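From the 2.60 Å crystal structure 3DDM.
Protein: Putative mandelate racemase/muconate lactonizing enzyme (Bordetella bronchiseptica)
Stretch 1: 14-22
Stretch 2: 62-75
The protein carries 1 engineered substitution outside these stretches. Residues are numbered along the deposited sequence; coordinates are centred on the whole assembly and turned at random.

Stretch 1 14-22: RVRAHVFRY
Stretch 2 62-75: PACGAEHRARLVET

Residues 14-22 form an extended strand (phi -88 to -141°, psi 106 to 149°), and the helix that follows the turn in stretch 2 runs antiparallel to it: their N-to-C directions differ by 173° and the axes come within 7.5 Å. V19 CA lies 6.6 Å from E67 CA, A17 CA 5.3 Å from A70 CA, and R16 CA 6.2 Å from E74 CA, fixing the register; 504 Å² is buried, both sides summed. Alternation along the strand turns A17, V19 and R21 toward the helix and H18 and F20 away.

P62, preceded by a cis peptide, opens a type I turn closed by G65 N to P62 O at 3.0 Å. R69 (m, t, t) returns NH1 to G65 O at 3.1 Å; an ideal CB on G65 would lie 2.8 Å from R69 NH1, so glycine leaves the guanidinium room.

From A66 to V73 phi/psi stay near -62/-43°, with A70 N to A66 O at 3.1 Å and E74 N to A70 O at 3.1 Å; a wider pi-type turn occupies 73-75. V15, A66, A70 and V73 are buried and apolar.

A66 points toward the strand, its CB 3.9 Å from V19 CG1. E67, exposed where a carboxylate can stay solvated, starts sideways, but chi1 m and chi2 p bring its end to R21 (m, t, p, chi4 121°). The salt bridge has R21 NH1 2.8 Å from E67 OE1, near the guanidinium plane; R21 NH1 also donates to E67 OE2 at 3.0 Å and 160°.

A70 CB is 3.7 Å from A17 CB, small methyls meeting where the backbones are close, and 3.5 Å from V19 CG2 (chi1 t). V73 CG1 (chi1 t) lies 3.9 Å from V15 CG1 (chi1 t) and 4.3 Å from A17 CB.

E74 (m, t, chi3 -49°) starts sideways, yet A17 N donates to E74 OE2 at 3.2 Å and a nearly linear 172°.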

# COMPACT_ATOMS: atom_id res chain seq x y z
N ARG A 14 -24.15 8.21 -7.85
CA ARG A 14 -23.52 9.01 -6.81
C ARG A 14 -22.88 8.04 -5.83
O ARG A 14 -23.50 7.05 -5.46
CB ARG A 14 -24.56 9.89 -6.11
CG ARG A 14 -24.04 10.67 -4.91
CD ARG A 14 -25.11 11.64 -4.38
NE ARG A 14 -25.22 11.61 -2.92
CZ ARG A 14 -25.73 10.59 -2.22
NH1 ARG A 14 -26.17 9.50 -2.84
NH2 ARG A 14 -25.78 10.66 -0.89
N VAL A 15 -21.64 8.32 -5.44
CA VAL A 15 -20.92 7.46 -4.51
C VAL A 15 -20.25 8.30 -3.43
O VAL A 15 -19.33 9.06 -3.71
CB VAL A 15 -19.84 6.64 -5.24
CG1 VAL A 15 -19.10 5.75 -4.26
CG2 VAL A 15 -20.46 5.82 -6.35
N ARG A 16 -20.71 8.16 -2.19
CA ARG A 16 -20.13 8.95 -1.10
C ARG A 16 -19.54 8.09 0.00
O ARG A 16 -20.01 6.98 0.27
CB ARG A 16 -21.18 9.89 -0.51
CG ARG A 16 -21.89 10.74 -1.55
CD ARG A 16 -22.73 11.86 -0.94
NE ARG A 16 -21.90 12.89 -0.32
CZ ARG A 16 -22.33 14.10 0.03
NH1 ARG A 16 -23.60 14.45 -0.19
NH2 ARG A 16 -21.49 14.97 0.59
N ALA A 17 -18.51 8.62 0.65
CA ALA A 17 -17.85 7.93 1.74
C ALA A 17 -17.93 8.80 2.99
O ALA A 17 -17.72 10.00 2.92
CB ALA A 17 -16.40 7.67 1.39
N HIS A 18 -18.26 8.18 4.12
CA HIS A 18 -18.36 8.92 5.37
C HIS A 18 -17.41 8.31 6.38
O HIS A 18 -17.39 7.10 6.56
CB HIS A 18 -19.78 8.87 5.92
CG HIS A 18 -20.83 9.18 4.90
ND1 HIS A 18 -21.48 8.20 4.18
CD2 HIS A 18 -21.28 10.36 4.42
CE1 HIS A 18 -22.29 8.76 3.30
NE2 HIS A 18 -22.18 10.07 3.42
N VAL A 19 -16.63 9.17 7.03
CA VAL A 19 -15.68 8.70 8.03
C VAL A 19 -16.18 9.01 9.43
O VAL A 19 -16.79 10.04 9.67
CB VAL A 19 -14.31 9.36 7.84
CG1 VAL A 19 -13.32 8.78 8.83
CG2 VAL A 19 -13.82 9.16 6.41
N PHE A 20 -15.91 8.09 10.36
CA PHE A 20 -16.31 8.24 11.75
C PHE A 20 -15.17 7.80 12.63
O PHE A 20 -14.46 6.85 12.30
CB PHE A 20 -17.54 7.39 12.06
CG PHE A 20 -18.76 7.82 11.32
CD1 PHE A 20 -19.09 7.24 10.10
CD2 PHE A 20 -19.56 8.84 11.81
CE1 PHE A 20 -20.19 7.67 9.38
CE2 PHE A 20 -20.67 9.28 11.10
CZ PHE A 20 -20.99 8.69 9.88
N ARG A 21 -14.99 8.50 13.74
CA ARG A 21 -13.94 8.15 14.68
C ARG A 21 -14.53 8.30 16.07
O ARG A 21 -14.76 9.41 16.54
CB ARG A 21 -12.72 9.06 14.50
CG ARG A 21 -12.29 9.21 13.05
CD ARG A 21 -10.85 9.69 12.92
NE ARG A 21 -9.93 8.63 13.31
CZ ARG A 21 -8.99 8.10 12.53
NH1 ARG A 21 -8.82 8.52 11.29
NH2 ARG A 21 -8.24 7.12 13.00
N TYR A 22 -14.81 7.16 16.69
CA TYR A 22 -15.38 7.16 18.03
C TYR A 22 -14.25 7.18 19.05
O TYR A 22 -13.45 6.24 19.12
CB TYR A 22 -16.21 5.90 18.26
CG TYR A 22 -16.98 5.98 19.54
CD1 TYR A 22 -18.21 6.65 19.60
CD2 TYR A 22 -16.47 5.44 20.72
CE1 TYR A 22 -18.90 6.78 20.79
CE2 TYR A 22 -17.16 5.56 21.92
CZ TYR A 22 -18.37 6.23 21.95
OH TYR A 22 -19.06 6.34 23.13
N PRO A 62 -3.52 1.69 9.20
CA PRO A 62 -2.93 2.27 10.40
C PRO A 62 -4.01 3.11 11.07
O PRO A 62 -5.08 3.29 10.49
CB PRO A 62 -1.78 3.11 9.85
CG PRO A 62 -2.34 3.58 8.53
CD PRO A 62 -2.96 2.31 7.98
N ALA A 63 -3.76 3.62 12.27
CA ALA A 63 -4.78 4.43 12.95
C ALA A 63 -5.23 5.63 12.11
O ALA A 63 -6.39 6.03 12.19
CB ALA A 63 -4.26 4.90 14.29
N CYS A 64 -4.34 6.17 11.29
CA CYS A 64 -4.67 7.34 10.46
C CYS A 64 -5.19 7.03 9.05
O CYS A 64 -5.52 7.95 8.29
CB CYS A 64 -3.44 8.21 10.31
SG CYS A 64 -2.18 7.38 9.32
N GLY A 65 -5.27 5.75 8.70
CA GLY A 65 -5.70 5.38 7.36
C GLY A 65 -7.13 5.57 6.86
O GLY A 65 -7.34 5.45 5.66
N ALA A 66 -8.08 5.87 7.74
CA ALA A 66 -9.49 6.01 7.33
C ALA A 66 -9.81 7.11 6.32
O ALA A 66 -10.54 6.88 5.36
CB ALA A 66 -10.38 6.17 8.56
N GLU A 67 -9.28 8.31 6.53
CA GLU A 67 -9.53 9.42 5.62
C GLU A 67 -9.03 9.13 4.20
O GLU A 67 -9.72 9.37 3.21
CB GLU A 67 -8.87 10.70 6.16
CG GLU A 67 -9.51 11.32 7.40
CD GLU A 67 -9.33 10.51 8.68
OE1 GLU A 67 -8.43 9.64 8.71
OE2 GLU A 67 -10.06 10.77 9.67
N HIS A 68 -7.81 8.60 4.12
CA HIS A 68 -7.23 8.29 2.82
C HIS A 68 -8.12 7.33 2.03
O HIS A 68 -8.32 7.49 0.83
CB HIS A 68 -5.84 7.66 3.02
CG HIS A 68 -5.15 7.33 1.73
ND1 HIS A 68 -4.86 8.28 0.78
CD2 HIS A 68 -4.72 6.15 1.23
CE1 HIS A 68 -4.29 7.70 -0.26
NE2 HIS A 68 -4.19 6.41 -0.01
N ARG A 69 -8.66 6.33 2.72
CA ARG A 69 -9.50 5.34 2.09
C ARG A 69 -10.81 5.93 1.59
O ARG A 69 -11.28 5.58 0.51
CB ARG A 69 -9.74 4.19 3.06
CG ARG A 69 -8.48 3.37 3.26
CD ARG A 69 -8.55 2.46 4.48
NE ARG A 69 -7.49 1.47 4.44
CZ ARG A 69 -6.19 1.76 4.46
NH1 ARG A 69 -5.78 3.02 4.54
NH2 ARG A 69 -5.30 0.78 4.39
N ALA A 70 -11.38 6.84 2.36
CA ALA A 70 -12.62 7.50 1.95
C ALA A 70 -12.30 8.37 0.74
O ALA A 70 -13.08 8.43 -0.20
CB ALA A 70 -13.17 8.34 3.08
N ARG A 71 -11.14 9.02 0.75
CA ARG A 71 -10.74 9.86 -0.39
C ARG A 71 -10.60 9.00 -1.63
O ARG A 71 -11.06 9.38 -2.71
CB ARG A 71 -9.42 10.58 -0.12
CG ARG A 71 -9.51 11.76 0.82
CD ARG A 71 -10.50 12.82 0.32
NE ARG A 71 -9.98 13.70 -0.74
CZ ARG A 71 -10.74 14.49 -1.50
NH1 ARG A 71 -12.06 14.53 -1.33
NH2 ARG A 71 -10.17 15.27 -2.42
N LEU A 72 -9.96 7.84 -1.49
CA LEU A 72 -9.79 6.94 -2.63
C LEU A 72 -11.12 6.59 -3.26
O LEU A 72 -11.25 6.59 -4.49
CB LEU A 72 -9.09 5.64 -2.20
CG LEU A 72 -7.57 5.70 -2.04
CD1 LEU A 72 -7.05 4.32 -1.67
CD2 LEU A 72 -6.93 6.18 -3.33
N VAL A 73 -12.12 6.31 -2.42
CA VAL A 73 -13.45 5.96 -2.90
C VAL A 73 -14.10 7.09 -3.68
O VAL A 73 -14.66 6.87 -4.76
CB VAL A 73 -14.37 5.56 -1.72
CG1 VAL A 73 -15.83 5.45 -2.19
CG2 VAL A 73 -13.92 4.24 -1.15
N GLU A 74 -14.00 8.31 -3.16
CA GLU A 74 -14.60 9.46 -3.83
C GLU A 74 -13.79 10.04 -5.00
O GLU A 74 -14.37 10.49 -5.98
CB GLU A 74 -14.93 10.56 -2.81
CG GLU A 74 -15.92 10.11 -1.73
CD GLU A 74 -16.32 11.23 -0.75
OE1 GLU A 74 -15.42 11.93 -0.23
OE2 GLU A 74 -17.54 11.39 -0.50
N THR A 75 -12.47 10.03 -4.91
CA THR A 75 -11.66 10.61 -5.99
C THR A 75 -11.16 9.64 -7.07
O THR A 75 -10.82 10.07 -8.17
CB THR A 75 -10.41 11.36 -5.44
OG1 THR A 75 -9.48 10.41 -4.90
CG2 THR A 75 -10.82 12.33 -4.35